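Local coordinates for putative CRISPR-associated endoribonuclease-like protein Cas6nc (Pyrococcus horikoshii, PDB 3QJL) that binds CRISPR RNA as a member of the Cas6 endoribonuclease family and probably serves prokaryotic adaptive immunity against mobile genetic elements, at residues Leu170-Ser173 with Thr179-Asp182. Sequence-based numbering, arbitrary orientation.
Sequences LRYS and TPKD
Y172 and S173, in the last turns of helix 160-176, meet T179 and P180 where the chain, having left that helix, comes back level with S173 and then heads away roughly across the helix direction; the CA atoms of S173 and T179 are 4.5 Å apart. The weight of the contact is carried by one proline on one aromatic ring. P180 CG sits over a face of the Y172 ring, 3.5 Å from its centroid and 22° off the ring normal, a CH-pi contact displaced from the centre toward the rim on the CD2 side. P180 CB also stands above the ring, 3.9 Å from Y172 CE2, while P180 CD reaches past the rim, 3.5 Å from Y172 CD2. Y172 holds CG anti to its backbone N (chi1 -174°), which swings the ring out from the helix to where P180 lies over it. Beside this pair S173 CB touches T179 CG2 at 3.8 Å, a lighter methylene-methyl contact at the more open margin. Helix 217-226 closes in from elsewhere: F222 meets the Y172 ring with planes inclined at about 55°, and E218 touches both Y172 and P180, its OE2 also accepting a hydrogen bond from D182 N. The arrangement is a helix-to-strand connection whose first residues pack against the end of the helix it leaves, on the way to strand 185-189 of the C-terminal Cas6 region, about 15 Å from the bound RNA at the nearest atom. Between the two segments the contact is apolar and CH-pi, consistent with burial as its main source of stability, while E218 ties the loop by polar bonding from outside.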
loop_
_atom_site.group_PDB
_atom_site.type_symbol
_atom_site.label_atom_id
_atom_site.label_comp_id
_atom_site.label_asym_id
_atom_site.label_seq_id
_atom_site.Cartn_x
_atom_site.Cartn_y
_atom_site.Cartn_z
ATOM N N LEU A 170 4.665 -16.890 -24.199
ATOM C CA LEU A 170 6.029 -17.315 -24.439
ATOM C C LEU A 170 6.474 -18.300 -23.358
ATOM O O LEU A 170 6.828 -19.451 -23.655
ATOM C CB LEU A 170 6.951 -16.095 -24.476
ATOM C CG LEU A 170 8.132 -16.156 -25.437
ATOM C CD1 LEU A 170 9.445 -16.282 -24.665
ATOM C CD2 LEU A 170 7.948 -17.311 -26.424
ATOM N N ARG A 171 6.430 -17.859 -22.103
ATOM C CA ARG A 171 6.852 -18.698 -20.983
ATOM C C ARG A 171 6.131 -20.050 -20.984
ATOM O O ARG A 171 6.754 -21.094 -20.847
ATOM C CB ARG A 171 6.659 -17.966 -19.648
ATOM C CG ARG A 171 7.799 -17.018 -19.313
ATOM C CD ARG A 171 7.691 -16.451 -17.909
ATOM N NE ARG A 171 7.613 -17.487 -16.884
ATOM C CZ ARG A 171 6.618 -17.582 -16.009
ATOM N NH1 ARG A 171 5.628 -16.697 -16.041
ATOM N NH2 ARG A 171 6.610 -18.553 -15.103
ATOM N N TYR A 172 4.817 -20.011 -21.162
ATOM C CA TYR A 172 3.985 -21.203 -21.174
ATOM C C TYR A 172 4.487 -22.266 -22.141
ATOM O O TYR A 172 4.655 -23.426 -21.772
ATOM C CB TYR A 172 2.566 -20.818 -21.554
ATOM C CG TYR A 172 1.557 -21.942 -21.475
ATOM C CD1 TYR A 172 0.693 -22.045 -20.396
ATOM C CD2 TYR A 172 1.452 -22.880 -22.483
ATOM C CE1 TYR A 172 -0.242 -23.051 -20.321
ATOM C CE2 TYR A 172 0.518 -23.884 -22.415
ATOM C CZ TYR A 172 -0.324 -23.965 -21.329
ATOM O OH TYR A 172 -1.260 -24.970 -21.248
ATOM N N SER A 173 4.712 -21.870 -23.385
ATOM C CA SER A 173 5.126 -22.812 -24.408
ATOM C C SER A 173 6.514 -23.357 -24.099
ATOM O O SER A 173 6.860 -24.468 -24.493
ATOM C CB SER A 173 5.131 -22.127 -25.770
ATOM O OG SER A 173 6.403 -22.253 -26.375
ATOM N N THR A 179 1.996 -24.479 -26.989
ATOM C CA THR A 179 1.372 -23.166 -26.890
ATOM C C THR A 179 -0.069 -23.353 -26.450
ATOM O O THR A 179 -0.718 -24.299 -26.889
ATOM C CB THR A 179 1.409 -22.414 -28.231
ATOM O OG1 THR A 179 1.949 -23.271 -29.242
ATOM C CG2 THR A 179 2.274 -21.162 -28.118
ATOM N N PRO A 180 -0.577 -22.455 -25.586
ATOM C CA PRO A 180 -1.947 -22.569 -25.068
ATOM C C PRO A 180 -2.972 -22.298 -26.156
ATOM O O PRO A 180 -2.740 -21.465 -27.033
ATOM C CB PRO A 180 -2.032 -21.455 -24.009
ATOM C CG PRO A 180 -0.654 -20.883 -23.891
ATOM C CD PRO A 180 0.055 -21.196 -25.166
ATOM N N LYS A 181 -4.101 -22.992 -26.093
ATOM C CA LYS A 181 -5.139 -22.851 -27.104
ATOM C C LYS A 181 -5.776 -21.471 -27.021
ATOM O O LYS A 181 -5.844 -20.750 -28.018
ATOM C CB LYS A 181 -6.192 -23.957 -26.954
ATOM C CG LYS A 181 -5.903 -25.247 -27.737
ATOM C CD LYS A 181 -4.516 -25.839 -27.449
ATOM C CE LYS A 181 -4.273 -27.117 -28.268
ATOM N NZ LYS A 181 -2.912 -27.700 -28.065
ATOM N N ASP A 182 -6.239 -21.094 -25.834
ATOM C CA ASP A 182 -6.707 -19.731 -25.639
ATOM C C ASP A 182 -5.588 -18.857 -25.071
ATOM O O ASP A 182 -5.130 -19.069 -23.943
ATOM C CB ASP A 182 -7.948 -19.668 -24.745
ATOM C CG ASP A 182 -8.455 -18.232 -24.559
ATOM O OD1 ASP A 182 -8.133 -17.369 -25.413
ATOM O OD2 ASP A 182 -9.169 -17.962 -23.567
#